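Local coordinates for protein D-mandelate dehydrogenase (Rhodotorula graminis, PDB 2W2K) that probably interconverts D-mandelate and its 2-keto acid with a nicotinamide cofactor, as a member of the D-isomer specific 2-hydroxyacid dehydrogenase family, at residues B[11-14]-B[19-22]; B[324-327]-B[331-334]. One frame throughout, in Å; residues are numbered along the deposited sequence.

Interaction 1: residues B[11-14]-B[19-22]; sequences DPAR and LWSD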
ATOM      1  N   ASP B  11       0.724  28.761 -16.006  1.00 10.47           N
ATOM      2  CA  ASP B  11      -0.681  28.487 -16.376  1.00  9.99           C
ATOM      3  C   ASP B  11      -1.745  29.041 -15.382  1.00 10.28           C
ATOM      4  O   ASP B  11      -1.505  29.104 -14.172  1.00 10.96           O
ATOM      5  CB  ASP B  11      -0.918  26.967 -16.532  1.00 10.66           C
ATOM      6  CG  ASP B  11      -0.324  26.377 -17.822  1.00 19.84           C
ATOM      7  OD1 ASP B  11       0.079  27.128 -18.732  1.00 15.65           O
ATOM      8  OD2 ASP B  11      -0.258  25.130 -17.907  1.00 21.80           O
ATOM      9  N   PRO B  12      -2.937  29.432 -15.891  1.00 12.00           N
ATOM     10  CA  PRO B  12      -4.066  29.827 -15.009  1.00 10.57           C
ATOM     11  C   PRO B  12      -4.677  28.609 -14.300  1.00 11.72           C
ATOM     12  O   PRO B  12      -4.157  27.486 -14.436  1.00 11.03           O
ATOM     13  CB  PRO B  12      -5.075  30.449 -15.990  1.00 12.28           C
ATOM     14  CG  PRO B  12      -4.813  29.682 -17.294  1.00 15.47           C
ATOM     15  CD  PRO B  12      -3.300  29.517 -17.326  1.00 15.03           C
ATOM     16  N   ALA B  13      -5.776  28.815 -13.571  1.00 11.43           N
ATOM     17  CA  ALA B  13      -6.379  27.745 -12.744  1.00  9.75           C
ATOM     18  C   ALA B  13      -6.920  26.565 -13.576  1.00 12.91           C
ATOM     19  O   ALA B  13      -7.356  26.757 -14.707  1.00 12.81           O
ATOM     20  CB  ALA B  13      -7.497  28.335 -11.811  1.00 12.21           C
ATOM     21  N   ARG B  14      -6.862  25.351 -13.020  1.00 10.05           N
ATOM     22  CA  ARG B  14      -7.384  24.140 -13.692  1.00 13.95           C
ATOM     23  C   ARG B  14      -8.546  23.442 -12.961  1.00 13.95           C
ATOM     24  O   ARG B  14      -9.210  22.575 -13.543  1.00 13.97           O
ATOM     25  CB  ARG B  14      -6.254  23.106 -13.900  1.00 15.76           C
ATOM     26  CG  ARG B  14      -5.161  23.510 -14.876  1.00 19.54           C
ATOM     27  CD  ARG B  14      -3.905  22.623 -14.703  1.00 22.10           C
ATOM     28  NE  ARG B  14      -2.754  23.137 -15.456  1.00 28.33           N
ATOM     29  CZ  ARG B  14      -1.486  23.048 -15.059  1.00 33.50           C
ATOM     30  NH1 ARG B  14      -1.173  22.464 -13.906  1.00 41.75           N
ATOM     31  NH2 ARG B  14      -0.524  23.560 -15.810  1.00 39.79           N
ATOM     32  N   LEU B  19     -14.035  30.078  -8.165  1.00  9.26           N
ATOM     33  CA  LEU B  19     -13.121  30.901  -7.369  1.00  9.38           C
ATOM     34  C   LEU B  19     -12.145  31.698  -8.254  1.00  7.89           C
ATOM     35  O   LEU B  19     -11.864  32.860  -7.955  1.00  9.25           O
ATOM     36  CB  LEU B  19     -12.348  30.062  -6.338  1.00  7.65           C
ATOM     37  CG  LEU B  19     -11.726  30.820  -5.143  1.00 12.08           C
ATOM     38  CD1 LEU B  19     -12.805  31.501  -4.274  1.00 15.50           C
ATOM     39  CD2 LEU B  19     -10.834  29.875  -4.293  1.00 12.11           C
ATOM     40  N   TRP B  20     -11.663  31.094  -9.347  1.00  7.76           N
ATOM     41  CA  TRP B  20     -10.796  31.808 -10.319  1.00  9.17           C
ATOM     42  C   TRP B  20     -11.506  32.961 -11.062  1.00  9.08           C
ATOM     43  O   TRP B  20     -10.885  34.012 -11.318  1.00  9.33           O
ATOM     44  CB  TRP B  20     -10.112  30.816 -11.301  1.00 11.77           C
ATOM     45  CG  TRP B  20      -9.058  31.386 -12.316  1.00  9.21           C
ATOM     46  CD1 TRP B  20      -9.100  31.278 -13.684  1.00 13.19           C
ATOM     47  CD2 TRP B  20      -7.817  32.071 -12.015  1.00 10.48           C
ATOM     48  NE1 TRP B  20      -7.977  31.874 -14.253  1.00 13.70           N
ATOM     49  CE2 TRP B  20      -7.180  32.363 -13.252  1.00 14.50           C
ATOM     50  CE3 TRP B  20      -7.185  32.467 -10.823  1.00 10.12           C
ATOM     51  CZ2 TRP B  20      -5.952  33.053 -13.328  1.00  9.52           C
ATOM     52  CZ3 TRP B  20      -5.949  33.158 -10.905  1.00 10.93           C
ATOM     53  CH2 TRP B  20      -5.354  33.430 -12.141  1.00 11.25           C
ATOM     54  N   SER B  21     -12.774  32.769 -11.451  1.00  9.12           N
ATOM     55  CA  SER B  21     -13.550  33.868 -12.061  1.00  9.82           C
ATOM     56  C   SER B  21     -13.741  35.034 -11.085  1.00  9.98           C
ATOM     57  O   SER B  21     -13.591  36.202 -11.479  1.00  9.73           O
ATOM     58  CB  SER B  21     -14.906  33.361 -12.606  1.00  9.14           C
ATOM     59  OG  SER B  21     -14.686  32.477 -13.698  1.00 14.28           O
ATOM     60  N   ASP B  22     -14.051  34.717  -9.819  1.00  8.72           N
ATOM     61  CA  ASP B  22     -14.116  35.707  -8.711  1.00  9.37           C
ATOM     62  C   ASP B  22     -12.803  36.496  -8.555  1.00  9.38           C
ATOM     63  O   ASP B  22     -12.801  37.744  -8.404  1.00  9.65           O
ATOM     64  CB  ASP B  22     -14.515  35.003  -7.386  1.00  8.76           C
ATOM     65  CG  ASP B  22     -14.652  35.959  -6.215  1.00 12.14           C
ATOM     66  OD1 ASP B  22     -15.609  36.776  -6.204  1.00 15.48           O
ATOM     67  OD2 ASP B  22     -13.822  35.880  -5.270  1.00 13.97           O
TER

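Interaction 2: residues B[324-327]-B[331-334]; sequences IDRF and GKPL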
ATOM      1  N   ILE B 324      -4.131  35.754  -0.912  1.00  5.83           N
ATOM      2  CA  ILE B 324      -3.980  37.093  -1.540  1.00  7.43           C
ATOM      3  C   ILE B 324      -5.233  37.991  -1.314  1.00  7.61           C
ATOM      4  O   ILE B 324      -5.115  39.206  -1.025  1.00  7.40           O
ATOM      5  CB  ILE B 324      -3.573  36.954  -3.042  1.00  5.78           C
ATOM      6  CG1 ILE B 324      -2.143  36.366  -3.166  1.00  6.54           C
ATOM      7  CG2 ILE B 324      -3.651  38.301  -3.778  1.00  9.69           C
ATOM      8  CD1 ILE B 324      -1.799  35.869  -4.585  1.00  6.54           C
ATOM      9  N   ASP B 325      -6.418  37.388  -1.397  1.00  9.07           N
ATOM     10  CA  ASP B 325      -7.697  38.101  -1.137  1.00 10.40           C
ATOM     11  C   ASP B 325      -7.746  38.644   0.301  1.00  9.49           C
ATOM     12  O   ASP B 325      -7.984  39.848   0.513  1.00 10.01           O
ATOM     13  CB  ASP B 325      -8.889  37.155  -1.410  1.00  8.72           C
ATOM     14  CG  ASP B 325     -10.252  37.877  -1.478  1.00 16.46           C
ATOM     15  OD1 ASP B 325     -10.435  38.993  -0.941  1.00 17.57           O
ATOM     16  OD2 ASP B 325     -11.172  37.300  -2.083  1.00 16.74           O
ATOM     17  N   ARG B 326      -7.525  37.756   1.274  1.00  9.57           N
ATOM     18  CA  ARG B 326      -7.403  38.146   2.699  1.00  8.80           C
ATOM     19  C   ARG B 326      -6.422  39.322   2.915  1.00  9.79           C
ATOM     20  O   ARG B 326      -6.790  40.327   3.517  1.00 10.39           O
ATOM     21  CB  ARG B 326      -6.976  36.968   3.583  1.00  6.67           C
ATOM     22  CG  ARG B 326      -8.067  35.914   3.784  1.00 10.82           C
ATOM     23  CD  ARG B 326      -7.540  34.649   4.510  1.00 10.91           C
ATOM     24  NE  ARG B 326      -7.016  34.922   5.855  1.00 10.87           N
ATOM     25  CZ  ARG B 326      -7.706  34.832   6.999  1.00 20.27           C
ATOM     26  NH1 ARG B 326      -8.986  34.474   7.000  1.00 13.32           N
ATOM     27  NH2 ARG B 326      -7.095  35.101   8.150  1.00 13.20           N
ATOM     28  N   PHE B 327      -5.189  39.176   2.415  1.00  9.06           N
ATOM     29  CA  PHE B 327      -4.076  40.096   2.712  1.00  9.68           C
ATOM     30  C   PHE B 327      -4.164  41.461   1.993  1.00 11.62           C
ATOM     31  O   PHE B 327      -3.753  42.480   2.556  1.00 12.94           O
ATOM     32  CB  PHE B 327      -2.734  39.396   2.392  1.00  8.98           C
ATOM     33  CG  PHE B 327      -1.531  40.020   3.065  1.00  9.32           C
ATOM     34  CD1 PHE B 327      -1.256  39.781   4.418  1.00 10.40           C
ATOM     35  CD2 PHE B 327      -0.657  40.839   2.341  1.00  8.07           C
ATOM     36  CE1 PHE B 327      -0.139  40.345   5.046  1.00 12.31           C
ATOM     37  CE2 PHE B 327       0.478  41.408   2.963  1.00 10.30           C
ATOM     38  CZ  PHE B 327       0.738  41.159   4.314  1.00 14.23           C
ATOM     39  N   GLY B 331      -8.042  43.033   4.964  1.00 12.44           N
ATOM     40  CA  GLY B 331      -7.307  43.421   6.189  1.00 12.09           C
ATOM     41  C   GLY B 331      -7.032  42.273   7.164  1.00 14.85           C
ATOM     42  O   GLY B 331      -6.873  42.504   8.365  1.00 13.54           O
ATOM     43  N   LYS B 332      -6.961  41.044   6.633  1.00 13.11           N
ATOM     44  CA  LYS B 332      -6.754  39.813   7.414  1.00 13.16           C
ATOM     45  C   LYS B 332      -5.364  39.163   7.175  1.00 15.41           C
ATOM     46  O   LYS B 332      -4.812  39.250   6.070  1.00 11.73           O
ATOM     47  CB  LYS B 332      -7.862  38.806   7.108  1.00 14.51           C
ATOM     48  CG  LYS B 332      -9.261  39.264   7.565  1.00 16.78           C
ATOM     49  CD  LYS B 332     -10.234  38.095   7.595  1.00 25.08           C
ATOM     50  CE  LYS B 332     -11.617  38.541   8.038  1.00 30.13           C
ATOM     51  NZ  LYS B 332     -12.614  37.455   7.874  1.00 27.58           N
ATOM     52  N   PRO B 333      -4.792  38.528   8.214  1.00 15.73           N
ATOM     53  CA  PRO B 333      -3.504  37.821   8.077  1.00 16.48           C
ATOM     54  C   PRO B 333      -3.550  36.592   7.157  1.00 12.88           C
ATOM     55  O   PRO B 333      -4.620  35.998   6.953  1.00 14.03           O
ATOM     56  CB  PRO B 333      -3.187  37.383   9.517  1.00 16.55           C
ATOM     57  CG  PRO B 333      -4.504  37.374  10.213  1.00 23.72           C
ATOM     58  CD  PRO B 333      -5.308  38.464   9.596  1.00 17.26           C
ATOM     59  N   LEU B 334      -2.388  36.248   6.595  1.00 11.61           N
ATOM     60  CA  LEU B 334      -2.206  35.024   5.784  1.00  9.90           C
ATOM     61  C   LEU B 334      -2.518  33.758   6.608  1.00 12.81           C
ATOM     62  O   LEU B 334      -2.278  33.715   7.825  1.00 12.77           O
ATOM     63  CB  LEU B 334      -0.753  34.947   5.246  1.00  9.69           C
ATOM     64  CG  LEU B 334      -0.207  36.030   4.276  1.00  8.48           C
ATOM     65  CD1 LEU B 334       1.343  35.924   4.078  1.00  9.47           C
ATOM     66  CD2 LEU B 334      -0.944  35.994   2.940  1.00  8.91           C
TER

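Interaction 1: residues B[11-14]-B[19-22]
Ala13 and Trp20 are the residues whose CA atoms come nearest, 6.5 Å apart, where the loop 11-14 turns past the helical residues 19-22. The contact is apolar and small, 142 Å² summed over both sides, and the indole of Trp20 supplies the helix's half of it. Its ring leaves the helix with CG anti to the backbone N (chi1 -175°), a setting that reaches out to the loop and presents one face to it. The methyl CB of Ala13 sits over that face, 3.8 Å from the centroid of the five-membered ring of Trp20 and 24° off the ring normal, a CH-pi contact. Its nearest single atom is Trp20 CG, at 3.5 Å from Ala13 CB. Ala13 N lies above the same face but shifted toward the rim; it is buried here without a hydrogen-bonding partner in the model. Pro12 extends the patch along the indole: its CB comes in obliquely, 3.7 Å from Trp20 NE1 and 3.8 Å from Trp20 CZ2. Within the loop, Arg14 NH2 meets Asp11 OD2 at 2.6 Å in a salt bridge that lies in the guanidinium plane and uses the anti lone pair of the carboxylate, tying the two ends of 11-14 together. The loop joins strand 5-8 to helix 17-26, the first half of a beta-alpha-beta crossover to strand 28-31. Leu58, in the loop following strand 54-57, touches both Ala13 and Trp20, while helix 310-330 brings Met321 against Trp20 and Glu317 to Arg14 N.

Interaction 2: residues B[324-327]-B[331-334]
Pro333 O is gripped side-on by Arg326, accepting from NE at 2.8 Å and from NH2 at 2.9 Å. The oxygen lies only 6° out of the guanidinium plane, so the pair of bonds should fix the rotation of that group. A bend at chi3 (61°) folds the arginine chain back toward the loop to make this grip. Over one guanidinium face runs Lys332, its CB 3.9 Å from Arg326 NH2 and its CD equally close to Arg326 NH1, before the lysine's extended chain carries its end away. With Arg326 replaced by an alanine, Pro333 O is likely to lose both of these donors and the lysine methylenes the flat group they pack on. The backbone adds a second tie, from Lys332 N to the helix carbonyl Arg326 O at 3.2 Å, nearly straight at 163° although the donor stands above the carbonyl plane. Phe327 CB packs against Leu334 CD2 at 3.9 Å. Gly331, with positive phi, is the first residue to leave the helical conformation after helix 310-330; there the chain turns back, and Phe327 and Leu334 pack together on strands 83-86 and 105-107 of the five-stranded parallel sheet.

Overall arrangement
Helix 310-330 relates the two contacts: its Glu317 and Met321 meet the loop and helix of interaction 1, and its last turns form half of interaction 2. The centres are about 18 Å apart and the nearest atoms about 4 Å, without touching. Lys26, at the end of helix 17-26, spans the interval, its NZ making salt bridges with Asp22 OD2 of 19-22 and Asp325 OD2 of 324-327. Both contacts thus lie beside this last helix, on the part of the chain built around the five-stranded parallel sheet. Each is a surface contact, its centre about 24 Å and 26 Å respectively from the chain's centre, and away from the NAD(+)-binding residues.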